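Local structure of acyl-CoA thioesterase II (Mycobacterium avium subsp. paratuberculosis, 4R9Z) at residues 228-239 with 253-264. The protein probably hydrolyses fatty acyl-CoA thioesters to free fatty acids and coenzyme A. Residues are numbered along the deposited sequence; the frame is centred on the assembly and turned at random.
Sequences GRAVLSDWLFYD and SGTMFNRTGELV
With CG anti to the carbonyl carbon (chi1 -73°), Asn-258 turns its amide across to the loop before strand 236-246, while Met-256, extended until it bends at chi3 (-60°), lays its methyl over the ring of Tyr-238. An amide suits the first place because it both gives and accepts. Asn-258 ND2 donates to Arg-229 O at 3.1 Å, almost straight and in the amide plane, and Asn-258 OD1 accepts the Val-231 N-H (N to OD1 2.8 Å), which lies above the side-chain carbonyl plane, so two bonds on one side chain hold the loop backbone. In the second place a flexible thioether fits: Met-256 CE sits 3.8 Å from the Tyr-238 ring centroid, a CH-pi contact, while SD, farther off and oblique, adds a Met-aromatic one and meets Leu-236 CD1. Tyr-238 OH bonds to Ser-199 O of helix 188-201, which packs on this face of the hot-dog sheet. Strands 236-246 and 249-258 form an antiparallel hairpin of the second hot-dog domain, with Phe-257 N reaching Phe-237 O at 2.7 Å. On the opposite face flat apolar rings suit burial side by side, Phe-237 CD1 and Phe-257 CD1 being 3.9 Å apart. In the type I turn from Asn-258 to Gly-261, Arg-259 is long enough to salt-bridge two carboxylates: NH1 to Asp-234 OD1 (3.3 Å, a weak hydrogen bond), NH2 to Glu-133.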
# COMPACT_ATOMS: atom_id res chain seq x y z
N GLY B 228 4.42 16.00 -0.17
CA GLY B 228 4.73 17.33 0.23
C GLY B 228 3.84 17.61 1.39
O GLY B 228 2.97 16.86 1.66
N ARG B 229 4.10 18.69 2.09
CA ARG B 229 3.33 19.02 3.28
C ARG B 229 2.03 19.74 2.93
O ARG B 229 2.02 20.69 2.15
CB ARG B 229 4.18 19.85 4.23
CG ARG B 229 4.03 19.43 5.67
CD ARG B 229 5.00 20.18 6.56
NE ARG B 229 6.35 19.64 6.42
CZ ARG B 229 7.38 20.00 7.17
NH1 ARG B 229 7.22 20.90 8.14
NH2 ARG B 229 8.57 19.46 6.97
N ALA B 230 0.94 19.27 3.51
CA ALA B 230 -0.39 19.78 3.19
C ALA B 230 -0.64 21.17 3.77
O ALA B 230 -0.26 21.46 4.90
CB ALA B 230 -1.45 18.82 3.68
N VAL B 231 -1.30 22.01 2.98
CA VAL B 231 -1.71 23.33 3.43
C VAL B 231 -3.21 23.33 3.67
O VAL B 231 -3.99 23.46 2.73
CB VAL B 231 -1.36 24.42 2.40
CG1 VAL B 231 -1.87 25.76 2.87
CG2 VAL B 231 0.15 24.47 2.18
N LEU B 232 -3.60 23.20 4.93
CA LEU B 232 -5.02 23.08 5.28
C LEU B 232 -5.68 24.43 5.52
O LEU B 232 -6.80 24.49 6.02
CB LEU B 232 -5.19 22.21 6.52
CG LEU B 232 -4.71 20.76 6.46
CD1 LEU B 232 -4.94 20.10 7.81
CD2 LEU B 232 -5.44 20.00 5.36
N SER B 233 -4.99 25.51 5.17
CA SER B 233 -5.54 26.85 5.35
C SER B 233 -6.21 27.30 4.06
O SER B 233 -6.62 28.45 3.94
CB SER B 233 -4.44 27.83 5.74
OG SER B 233 -3.38 27.81 4.79
N ASP B 234 -6.32 26.38 3.12
CA ASP B 234 -6.94 26.65 1.83
C ASP B 234 -7.50 25.34 1.29
O ASP B 234 -7.34 24.29 1.92
CB ASP B 234 -5.93 27.27 0.87
CG ASP B 234 -6.58 28.06 -0.24
OD1 ASP B 234 -7.83 28.02 -0.37
OD2 ASP B 234 -5.85 28.72 -1.01
N TRP B 235 -8.16 25.38 0.14
CA TRP B 235 -8.77 24.18 -0.42
C TRP B 235 -7.73 23.18 -0.94
O TRP B 235 -6.62 23.57 -1.33
CB TRP B 235 -9.74 24.54 -1.56
CG TRP B 235 -10.94 25.29 -1.09
CD1 TRP B 235 -11.06 26.64 -0.93
CD2 TRP B 235 -12.21 24.73 -0.73
NE1 TRP B 235 -12.32 26.96 -0.48
CE2 TRP B 235 -13.05 25.81 -0.35
CE3 TRP B 235 -12.72 23.43 -0.68
CZ2 TRP B 235 -14.36 25.62 0.06
CZ3 TRP B 235 -14.03 23.25 -0.26
CH2 TRP B 235 -14.83 24.33 0.10
N LEU B 236 -8.12 21.91 -0.96
CA LEU B 236 -7.26 20.85 -1.47
C LEU B 236 -7.97 20.06 -2.56
O LEU B 236 -9.16 19.76 -2.45
CB LEU B 236 -6.83 19.90 -0.35
CG LEU B 236 -5.90 20.40 0.75
CD1 LEU B 236 -5.37 19.21 1.53
CD2 LEU B 236 -4.77 21.21 0.16
N PHE B 237 -7.23 19.71 -3.61
CA PHE B 237 -7.76 18.91 -4.71
C PHE B 237 -7.54 17.43 -4.44
O PHE B 237 -6.40 16.98 -4.29
CB PHE B 237 -7.08 19.31 -6.02
CG PHE B 237 -7.73 18.72 -7.25
CD1 PHE B 237 -7.35 17.47 -7.72
CD2 PHE B 237 -8.69 19.42 -7.95
CE1 PHE B 237 -7.93 16.93 -8.85
CE2 PHE B 237 -9.28 18.89 -9.09
CZ PHE B 237 -8.90 17.64 -9.54
N TYR B 238 -8.62 16.66 -4.38
CA TYR B 238 -8.50 15.22 -4.17
C TYR B 238 -9.06 14.46 -5.36
O TYR B 238 -10.27 14.22 -5.45
CB TYR B 238 -9.22 14.79 -2.89
CG TYR B 238 -8.87 13.40 -2.43
CD1 TYR B 238 -7.65 12.82 -2.75
CD2 TYR B 238 -9.75 12.67 -1.63
CE1 TYR B 238 -7.32 11.55 -2.32
CE2 TYR B 238 -9.43 11.39 -1.19
CZ TYR B 238 -8.22 10.84 -1.54
OH TYR B 238 -7.89 9.58 -1.10
N ASP B 239 -8.17 14.07 -6.26
CA ASP B 239 -8.54 13.27 -7.42
C ASP B 239 -8.84 11.84 -6.97
O ASP B 239 -8.03 11.22 -6.30
CB ASP B 239 -7.41 13.30 -8.45
CG ASP B 239 -7.90 13.08 -9.86
OD1 ASP B 239 -9.13 13.00 -10.05
OD2 ASP B 239 -7.05 13.01 -10.78
N SER B 253 -8.35 4.76 -5.97
CA SER B 253 -7.06 5.42 -6.14
C SER B 253 -7.22 6.93 -5.95
O SER B 253 -8.23 7.51 -6.33
CB SER B 253 -6.47 5.11 -7.51
OG SER B 253 -5.18 5.68 -7.66
N GLY B 254 -6.22 7.56 -5.34
CA GLY B 254 -6.32 8.97 -5.03
C GLY B 254 -5.02 9.74 -5.07
O GLY B 254 -3.96 9.23 -4.70
N THR B 255 -5.11 10.98 -5.52
CA THR B 255 -3.98 11.89 -5.50
C THR B 255 -4.47 13.22 -4.96
O THR B 255 -5.45 13.77 -5.44
CB THR B 255 -3.35 12.09 -6.89
OG1 THR B 255 -4.32 11.76 -7.89
CG2 THR B 255 -2.14 11.20 -7.06
N MET B 256 -3.79 13.72 -3.94
CA MET B 256 -4.21 14.96 -3.30
C MET B 256 -3.21 16.07 -3.59
O MET B 256 -2.00 15.86 -3.56
CB MET B 256 -4.35 14.75 -1.80
CG MET B 256 -5.05 15.88 -1.08
SD MET B 256 -5.30 15.45 0.64
CE MET B 256 -6.29 13.97 0.47
N PHE B 257 -3.73 17.27 -3.87
CA PHE B 257 -2.90 18.42 -4.17
C PHE B 257 -3.23 19.62 -3.29
O PHE B 257 -4.38 19.80 -2.88
CB PHE B 257 -3.05 18.85 -5.64
CG PHE B 257 -2.68 17.80 -6.64
CD1 PHE B 257 -3.61 16.84 -7.04
CD2 PHE B 257 -1.43 17.79 -7.22
CE1 PHE B 257 -3.28 15.88 -7.98
CE2 PHE B 257 -1.09 16.83 -8.17
CZ PHE B 257 -2.02 15.88 -8.55
N ASN B 258 -2.22 20.45 -3.01
CA ASN B 258 -2.48 21.79 -2.49
C ASN B 258 -3.05 22.65 -3.61
O ASN B 258 -2.80 22.37 -4.79
CB ASN B 258 -1.20 22.43 -1.94
CG ASN B 258 -0.77 21.84 -0.61
OD1 ASN B 258 -1.60 21.46 0.22
ND2 ASN B 258 0.54 21.75 -0.40
N ARG B 259 -3.80 23.69 -3.26
CA ARG B 259 -4.35 24.60 -4.26
C ARG B 259 -3.26 25.16 -5.16
O ARG B 259 -3.51 25.49 -6.31
CB ARG B 259 -5.12 25.74 -3.59
CG ARG B 259 -5.85 26.65 -4.57
CD ARG B 259 -6.90 27.51 -3.88
NE ARG B 259 -7.80 28.16 -4.83
CZ ARG B 259 -8.95 28.75 -4.49
NH1 ARG B 259 -9.34 28.77 -3.22
NH2 ARG B 259 -9.71 29.32 -5.42
N THR B 260 -2.04 25.24 -4.63
CA THR B 260 -0.90 25.69 -5.42
C THR B 260 -0.54 24.67 -6.50
O THR B 260 0.15 24.99 -7.46
CB THR B 260 0.33 25.92 -4.53
OG1 THR B 260 0.73 24.69 -3.91
CG2 THR B 260 0.02 26.95 -3.45
N GLY B 261 -1.01 23.43 -6.33
CA GLY B 261 -0.74 22.38 -7.28
C GLY B 261 0.39 21.44 -6.90
O GLY B 261 0.78 20.58 -7.69
N GLU B 262 0.94 21.63 -5.70
CA GLU B 262 1.94 20.69 -5.19
C GLU B 262 1.25 19.41 -4.73
O GLU B 262 0.20 19.45 -4.08
CB GLU B 262 2.75 21.29 -4.05
CG GLU B 262 4.04 20.52 -3.75
CD GLU B 262 4.71 20.96 -2.46
OE1 GLU B 262 4.06 21.66 -1.65
OE2 GLU B 262 5.89 20.60 -2.25
N LEU B 263 1.83 18.27 -5.09
CA LEU B 263 1.30 16.97 -4.68
C LEU B 263 1.46 16.78 -3.17
O LEU B 263 2.53 17.02 -2.61
CB LEU B 263 2.00 15.84 -5.44
CG LEU B 263 1.58 14.41 -5.10
CD1 LEU B 263 0.16 14.13 -5.54
CD2 LEU B 263 2.54 13.43 -5.75
N VAL B 264 0.39 16.35 -2.51
CA VAL B 264 0.43 16.13 -1.07
C VAL B 264 0.59 14.65 -0.74
O VAL B 264 1.48 14.27 0.04
CB VAL B 264 -0.85 16.67 -0.40
CG1 VAL B 264 -0.96 16.17 1.04
CG2 VAL B 264 -0.87 18.19 -0.45
O HOH W 1 -11.80 29.99 -1.74
O HOH W 2 -4.64 13.25 -10.23